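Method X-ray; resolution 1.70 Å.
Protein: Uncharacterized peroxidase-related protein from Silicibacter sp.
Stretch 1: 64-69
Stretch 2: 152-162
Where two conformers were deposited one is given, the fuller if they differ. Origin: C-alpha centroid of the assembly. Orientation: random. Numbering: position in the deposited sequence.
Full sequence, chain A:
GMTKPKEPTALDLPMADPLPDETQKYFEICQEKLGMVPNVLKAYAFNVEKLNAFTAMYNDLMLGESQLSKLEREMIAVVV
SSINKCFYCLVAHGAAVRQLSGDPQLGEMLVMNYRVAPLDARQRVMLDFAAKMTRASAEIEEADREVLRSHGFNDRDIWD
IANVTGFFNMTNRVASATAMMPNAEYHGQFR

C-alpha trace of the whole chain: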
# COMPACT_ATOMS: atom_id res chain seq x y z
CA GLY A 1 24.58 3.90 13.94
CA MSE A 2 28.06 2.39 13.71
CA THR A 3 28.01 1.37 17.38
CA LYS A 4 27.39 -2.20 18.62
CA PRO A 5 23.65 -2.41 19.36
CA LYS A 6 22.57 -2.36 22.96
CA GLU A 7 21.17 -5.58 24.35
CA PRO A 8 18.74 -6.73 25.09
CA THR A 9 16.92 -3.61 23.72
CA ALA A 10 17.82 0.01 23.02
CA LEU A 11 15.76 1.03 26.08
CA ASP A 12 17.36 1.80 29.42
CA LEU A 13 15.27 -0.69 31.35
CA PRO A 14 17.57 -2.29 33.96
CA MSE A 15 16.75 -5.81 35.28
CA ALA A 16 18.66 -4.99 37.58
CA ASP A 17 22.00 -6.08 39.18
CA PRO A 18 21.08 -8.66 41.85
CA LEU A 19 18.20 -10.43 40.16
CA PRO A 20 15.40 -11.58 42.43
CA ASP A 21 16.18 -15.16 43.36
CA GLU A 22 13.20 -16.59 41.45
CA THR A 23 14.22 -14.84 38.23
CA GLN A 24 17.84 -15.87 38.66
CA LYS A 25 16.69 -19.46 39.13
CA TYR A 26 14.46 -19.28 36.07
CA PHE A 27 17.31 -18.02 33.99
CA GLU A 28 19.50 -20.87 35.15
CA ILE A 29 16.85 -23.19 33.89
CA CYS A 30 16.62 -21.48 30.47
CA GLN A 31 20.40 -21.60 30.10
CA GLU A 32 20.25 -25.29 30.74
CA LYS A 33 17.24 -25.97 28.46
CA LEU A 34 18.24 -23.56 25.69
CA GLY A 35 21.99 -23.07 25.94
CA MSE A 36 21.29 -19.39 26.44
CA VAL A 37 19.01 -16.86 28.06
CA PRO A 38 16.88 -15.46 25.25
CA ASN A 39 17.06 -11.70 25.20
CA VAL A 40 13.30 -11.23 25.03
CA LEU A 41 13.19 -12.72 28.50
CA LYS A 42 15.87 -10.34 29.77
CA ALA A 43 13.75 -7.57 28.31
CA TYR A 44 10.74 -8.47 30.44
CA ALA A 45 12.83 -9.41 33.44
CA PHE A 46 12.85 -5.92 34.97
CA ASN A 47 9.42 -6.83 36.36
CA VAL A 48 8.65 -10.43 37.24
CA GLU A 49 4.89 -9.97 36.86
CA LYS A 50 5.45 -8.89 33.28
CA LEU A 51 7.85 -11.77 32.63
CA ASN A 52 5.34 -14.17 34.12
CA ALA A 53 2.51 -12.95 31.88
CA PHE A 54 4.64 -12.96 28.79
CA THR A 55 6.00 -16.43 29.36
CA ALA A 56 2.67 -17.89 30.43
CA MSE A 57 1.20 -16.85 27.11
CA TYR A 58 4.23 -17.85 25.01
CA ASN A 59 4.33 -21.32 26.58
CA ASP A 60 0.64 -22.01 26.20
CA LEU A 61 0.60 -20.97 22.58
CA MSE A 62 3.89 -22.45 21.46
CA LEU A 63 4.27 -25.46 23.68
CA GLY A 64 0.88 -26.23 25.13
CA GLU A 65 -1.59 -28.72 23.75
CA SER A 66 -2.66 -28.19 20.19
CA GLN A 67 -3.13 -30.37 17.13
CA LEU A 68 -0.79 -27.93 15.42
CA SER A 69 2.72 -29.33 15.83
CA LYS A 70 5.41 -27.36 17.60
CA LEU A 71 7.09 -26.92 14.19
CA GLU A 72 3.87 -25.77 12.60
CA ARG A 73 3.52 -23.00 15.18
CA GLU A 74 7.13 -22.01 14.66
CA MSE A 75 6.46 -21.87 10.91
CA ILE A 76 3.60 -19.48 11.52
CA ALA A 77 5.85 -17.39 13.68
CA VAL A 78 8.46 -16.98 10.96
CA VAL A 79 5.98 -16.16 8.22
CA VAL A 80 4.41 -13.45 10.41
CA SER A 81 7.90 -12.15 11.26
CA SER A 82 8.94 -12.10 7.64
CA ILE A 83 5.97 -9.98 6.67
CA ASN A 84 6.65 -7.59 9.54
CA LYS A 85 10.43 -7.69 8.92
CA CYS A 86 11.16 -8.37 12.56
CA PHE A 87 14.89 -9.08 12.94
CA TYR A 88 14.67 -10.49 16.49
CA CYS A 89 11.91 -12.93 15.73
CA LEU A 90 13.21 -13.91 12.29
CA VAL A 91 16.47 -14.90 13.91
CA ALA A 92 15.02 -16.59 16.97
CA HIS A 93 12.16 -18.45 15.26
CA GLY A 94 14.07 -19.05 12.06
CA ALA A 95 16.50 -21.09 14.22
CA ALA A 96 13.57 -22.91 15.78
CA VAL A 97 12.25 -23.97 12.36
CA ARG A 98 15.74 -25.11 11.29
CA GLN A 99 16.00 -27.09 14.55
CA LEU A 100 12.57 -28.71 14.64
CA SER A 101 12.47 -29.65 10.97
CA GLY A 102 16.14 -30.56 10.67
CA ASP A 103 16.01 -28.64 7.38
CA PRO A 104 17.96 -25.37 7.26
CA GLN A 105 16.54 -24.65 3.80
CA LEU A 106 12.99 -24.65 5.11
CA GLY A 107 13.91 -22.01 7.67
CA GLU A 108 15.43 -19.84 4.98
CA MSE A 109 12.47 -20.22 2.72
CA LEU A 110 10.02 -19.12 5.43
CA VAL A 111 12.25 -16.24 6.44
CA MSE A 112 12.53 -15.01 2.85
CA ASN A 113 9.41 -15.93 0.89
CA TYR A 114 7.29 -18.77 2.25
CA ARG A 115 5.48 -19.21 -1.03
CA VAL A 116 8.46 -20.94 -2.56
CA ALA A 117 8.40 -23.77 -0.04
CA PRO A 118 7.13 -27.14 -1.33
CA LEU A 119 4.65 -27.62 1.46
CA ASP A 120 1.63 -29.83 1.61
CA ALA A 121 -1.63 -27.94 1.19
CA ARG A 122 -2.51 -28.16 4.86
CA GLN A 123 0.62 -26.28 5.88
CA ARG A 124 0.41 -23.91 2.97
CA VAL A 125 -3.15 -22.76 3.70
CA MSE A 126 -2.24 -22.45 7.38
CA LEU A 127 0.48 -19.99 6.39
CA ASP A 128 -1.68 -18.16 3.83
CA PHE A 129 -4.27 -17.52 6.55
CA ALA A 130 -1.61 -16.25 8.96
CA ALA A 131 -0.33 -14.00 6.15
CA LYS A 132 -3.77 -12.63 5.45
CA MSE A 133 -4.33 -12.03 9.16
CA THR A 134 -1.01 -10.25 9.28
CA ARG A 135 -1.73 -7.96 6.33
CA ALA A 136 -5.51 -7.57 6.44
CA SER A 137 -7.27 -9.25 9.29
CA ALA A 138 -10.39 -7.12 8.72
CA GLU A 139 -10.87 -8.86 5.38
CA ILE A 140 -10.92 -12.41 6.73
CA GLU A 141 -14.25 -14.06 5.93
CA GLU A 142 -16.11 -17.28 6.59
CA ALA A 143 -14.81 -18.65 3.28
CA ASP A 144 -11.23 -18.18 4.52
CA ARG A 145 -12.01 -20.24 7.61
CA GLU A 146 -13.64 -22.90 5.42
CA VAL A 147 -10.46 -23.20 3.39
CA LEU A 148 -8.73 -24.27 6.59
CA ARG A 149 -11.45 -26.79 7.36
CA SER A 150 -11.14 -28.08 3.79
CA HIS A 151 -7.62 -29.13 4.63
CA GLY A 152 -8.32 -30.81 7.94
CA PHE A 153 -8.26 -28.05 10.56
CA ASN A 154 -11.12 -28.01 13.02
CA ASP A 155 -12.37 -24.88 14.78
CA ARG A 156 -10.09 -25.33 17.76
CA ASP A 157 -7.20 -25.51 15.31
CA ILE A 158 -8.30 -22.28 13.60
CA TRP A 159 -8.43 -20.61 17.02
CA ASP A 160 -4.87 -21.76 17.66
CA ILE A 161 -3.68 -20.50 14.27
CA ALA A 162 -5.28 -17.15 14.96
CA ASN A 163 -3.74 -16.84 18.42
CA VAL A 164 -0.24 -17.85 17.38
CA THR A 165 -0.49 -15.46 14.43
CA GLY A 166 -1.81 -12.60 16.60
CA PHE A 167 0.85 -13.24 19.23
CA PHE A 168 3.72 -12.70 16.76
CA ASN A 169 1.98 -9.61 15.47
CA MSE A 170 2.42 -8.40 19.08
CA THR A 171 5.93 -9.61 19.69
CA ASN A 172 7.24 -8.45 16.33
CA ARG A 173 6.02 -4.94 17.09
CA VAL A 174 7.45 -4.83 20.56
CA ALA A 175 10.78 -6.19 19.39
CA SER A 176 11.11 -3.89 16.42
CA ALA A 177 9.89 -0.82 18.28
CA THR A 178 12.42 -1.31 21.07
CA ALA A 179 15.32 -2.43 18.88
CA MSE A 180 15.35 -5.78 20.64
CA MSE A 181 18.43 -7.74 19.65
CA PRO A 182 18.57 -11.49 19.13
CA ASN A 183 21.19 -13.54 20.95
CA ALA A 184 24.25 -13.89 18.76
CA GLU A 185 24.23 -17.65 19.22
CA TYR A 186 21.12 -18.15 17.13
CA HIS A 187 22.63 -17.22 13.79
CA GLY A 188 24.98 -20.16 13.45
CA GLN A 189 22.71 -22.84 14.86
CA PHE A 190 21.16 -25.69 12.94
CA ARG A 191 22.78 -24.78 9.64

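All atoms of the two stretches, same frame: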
# COMPACT_ATOMS: atom_id res chain seq x y z
N GLY A 64 2.01 -25.53 24.56
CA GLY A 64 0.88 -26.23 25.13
C GLY A 64 0.14 -27.09 24.13
O GLY A 64 0.47 -27.14 22.94
N GLU A 65 -0.88 -27.79 24.61
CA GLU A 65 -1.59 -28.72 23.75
C GLU A 65 -2.18 -27.95 22.57
O GLU A 65 -2.80 -26.90 22.68
CB GLU A 65 -2.69 -29.45 24.52
CG GLU A 65 -3.65 -30.35 23.79
CD GLU A 65 -4.82 -29.75 23.04
OE1 GLU A 65 -5.47 -28.84 23.59
OE2 GLU A 65 -4.96 -30.07 21.84
N SER A 66 -2.09 -28.63 21.43
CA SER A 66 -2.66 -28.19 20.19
C SER A 66 -2.51 -29.30 19.16
O SER A 66 -1.57 -30.10 19.25
CB SER A 66 -1.87 -27.00 19.68
OG SER A 66 -2.58 -26.16 18.80
N GLN A 67 -3.39 -29.36 18.17
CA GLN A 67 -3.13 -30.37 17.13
C GLN A 67 -2.28 -29.81 16.01
O GLN A 67 -1.88 -30.43 15.04
CB GLN A 67 -4.44 -31.02 16.66
CG GLN A 67 -5.03 -31.99 17.69
CD GLN A 67 -4.59 -33.43 17.59
OE1 GLN A 67 -4.22 -33.90 16.51
NE2 GLN A 67 -4.61 -34.13 18.72
N LEU A 68 -1.86 -28.57 16.17
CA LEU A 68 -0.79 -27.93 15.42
C LEU A 68 0.53 -28.42 16.01
O LEU A 68 0.72 -28.34 17.22
CB LEU A 68 -0.81 -26.42 15.53
CG LEU A 68 -2.05 -25.65 15.10
CD1 LEU A 68 -1.79 -24.15 15.15
CD2 LEU A 68 -2.48 -26.07 13.71
N SER A 69 1.45 -28.94 15.22
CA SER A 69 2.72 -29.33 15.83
C SER A 69 3.49 -28.14 16.39
O SER A 69 3.18 -26.99 16.07
CB SER A 69 3.58 -30.06 14.80
OG SER A 69 3.94 -29.23 13.71
N GLY A 152 -8.37 -29.96 6.79
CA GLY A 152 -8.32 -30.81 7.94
C GLY A 152 -8.23 -30.10 9.27
O GLY A 152 -8.18 -30.81 10.29
N PHE A 153 -8.22 -28.76 9.29
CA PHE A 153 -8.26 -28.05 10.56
C PHE A 153 -9.68 -27.94 11.11
O PHE A 153 -10.61 -27.57 10.39
CB PHE A 153 -7.68 -26.64 10.41
CG PHE A 153 -6.22 -26.65 10.00
CD1 PHE A 153 -5.25 -27.05 10.91
CD2 PHE A 153 -5.84 -26.26 8.74
CE1 PHE A 153 -3.91 -27.05 10.56
CE2 PHE A 153 -4.51 -26.23 8.38
CZ PHE A 153 -3.54 -26.61 9.30
N ASN A 154 -9.84 -28.26 12.39
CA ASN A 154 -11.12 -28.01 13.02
C ASN A 154 -11.14 -26.61 13.66
O ASN A 154 -10.21 -25.82 13.52
CB ASN A 154 -11.42 -29.11 14.03
CG ASN A 154 -10.55 -29.13 15.25
OD1 ASN A 154 -9.78 -28.20 15.49
ND2 ASN A 154 -10.68 -30.19 16.04
N ASP A 155 -12.21 -26.27 14.36
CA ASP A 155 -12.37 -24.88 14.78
C ASP A 155 -11.41 -24.56 15.92
O ASP A 155 -10.98 -23.42 16.03
CB ASP A 155 -13.80 -24.59 15.20
CG ASP A 155 -14.71 -24.27 14.04
OD1 ASP A 155 -14.29 -24.39 12.87
OD2 ASP A 155 -15.87 -23.88 14.31
N ARG A 156 -11.09 -25.57 16.72
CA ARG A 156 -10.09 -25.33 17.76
C ARG A 156 -8.75 -25.04 17.10
O ARG A 156 -7.99 -24.20 17.54
CB ARG A 156 -10.03 -26.55 18.68
CG ARG A 156 -8.88 -26.58 19.64
CD ARG A 156 -8.74 -25.42 20.64
NE ARG A 156 -7.28 -25.40 20.90
CZ ARG A 156 -6.63 -26.15 21.77
NH1 ARG A 156 -7.24 -27.01 22.57
NH2 ARG A 156 -5.31 -26.06 21.89
N ASP A 157 -8.45 -25.73 16.01
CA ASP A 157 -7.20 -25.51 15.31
C ASP A 157 -7.13 -24.08 14.75
O ASP A 157 -6.09 -23.44 14.80
CB ASP A 157 -7.06 -26.49 14.15
CG ASP A 157 -6.93 -27.93 14.58
OD1 ASP A 157 -6.67 -28.17 15.77
OD2 ASP A 157 -7.11 -28.80 13.71
N ILE A 158 -8.23 -23.63 14.17
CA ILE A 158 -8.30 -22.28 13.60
C ILE A 158 -8.06 -21.26 14.70
O ILE A 158 -7.31 -20.28 14.56
CB ILE A 158 -9.65 -22.06 12.90
CG1 ILE A 158 -9.91 -23.09 11.80
CG2 ILE A 158 -9.73 -20.65 12.36
CD1 ILE A 158 -11.16 -22.84 10.98
N TRP A 159 -8.67 -21.48 15.86
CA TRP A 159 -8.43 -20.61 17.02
C TRP A 159 -6.95 -20.54 17.39
O TRP A 159 -6.37 -19.48 17.67
CB TRP A 159 -9.21 -21.11 18.23
CG TRP A 159 -8.96 -20.30 19.47
CD1 TRP A 159 -8.12 -20.57 20.50
CD2 TRP A 159 -9.60 -19.05 19.79
NE1 TRP A 159 -8.18 -19.57 21.45
CE2 TRP A 159 -9.09 -18.63 21.03
CE3 TRP A 159 -10.55 -18.26 19.15
CZ2 TRP A 159 -9.49 -17.44 21.63
CZ3 TRP A 159 -10.97 -17.08 19.74
CH2 TRP A 159 -10.43 -16.69 20.98
N ASP A 160 -6.31 -21.71 17.41
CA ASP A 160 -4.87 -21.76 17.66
C ASP A 160 -4.08 -21.04 16.58
O ASP A 160 -3.10 -20.36 16.88
CB ASP A 160 -4.43 -23.21 17.75
CG ASP A 160 -4.88 -23.93 19.01
OD1 ASP A 160 -5.52 -23.24 19.84
OD2 ASP A 160 -4.62 -25.16 19.16
N ILE A 161 -4.45 -21.20 15.30
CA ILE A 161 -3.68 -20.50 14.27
C ILE A 161 -3.79 -19.00 14.44
O ILE A 161 -2.84 -18.21 14.34
CB ILE A 161 -4.14 -20.95 12.87
CG1 ILE A 161 -3.78 -22.40 12.52
CG2 ILE A 161 -3.56 -20.02 11.81
CD1 ILE A 161 -4.66 -22.96 11.43
N ALA A 162 -5.02 -18.56 14.74
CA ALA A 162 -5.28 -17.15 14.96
C ALA A 162 -4.49 -16.63 16.16
O ALA A 162 -3.95 -15.52 16.11
CB ALA A 162 -6.77 -16.90 15.15
O HOH W 1 -5.72 -27.53 18.28

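Residues 64-69 form an irregular segment with no helix or strand. Residues 152-162 begin as a loop and enter a helix at Asp155, which continues beyond the stretch. Asn154 holds the N-cap position. The first helical turns are regular, with Ile158 N to Asn154 O at 3.0 Å and Ile161 N to Asp157 O at 2.8 Å. The backbones come nearest at Gln67 and Asp157, whose CA atoms lie 6.6 Å apart. No backbone-to-backbone hydrogen bond joins the stretches; the polar links run through side chains of the helix stretch, one of them to a backbone oxygen, and through a water. Together they bury 342 Å².

Gly152 has a phi of 103° and a psi of 1°. A CB there would press on the carbonyl oxygen of the preceding residue, so glycine suits the turn.

Arg156 is the main polar link. Its CA-to-CB bond points toward the other stretch, and its guanidinium reaches Glu65. Arg156 NH1 donates to Glu65 OE1 at 2.7 Å in a salt bridge, with the carboxylate oxygen near the guanidinium plane. Arg156 NH2 adds a weak hydrogen bond to the backbone Glu65 O at 2.8 Å. The CA-to-CB bond of Glu65 runs sideways, but its t, m side chain brings the carboxylate back to the arginine.

Asp160 lies one turn along the helix from Arg156 and steadies it. Arg156 NE donates to Asp160 OD1 at 3.0 Å, as part of a salt bridge within the helix. The long arginine thus serves an acid on each stretch.

Water 1 links the backbone nitrogen of Gln67 to the carboxylates of Asp157 and Asp160. It accepts from Gln67 N at 3.0 Å and donates to Asp157 OD1 at 2.8 Å. It also donates to Asp160 OD2 at 2.8 Å, although the position of that oxygen is less sure. Asp157 has a second role: its OD2 accepts from Asn154 N at 3.1 Å and so ties the helix start to its first turn. The side chain of Gln67 is exposed, and its end leads away from the helix.

Leu68 supplies the apolar part. It is buried and has 91 Å² covered by the helix stretch, the largest share of any residue here. Its CD2 packs 3.6 Å from Phe153 CE1, and its CD1 lies 3.7 Å from Ile161 CG1. The branched leucine end therefore touches both the loop before the helix and the helix itself. Phe153 and Ile161 are also buried, which fits their apolar side chains.

Ser69 makes no contact with the second stretch. It is the N-cap of the following helix.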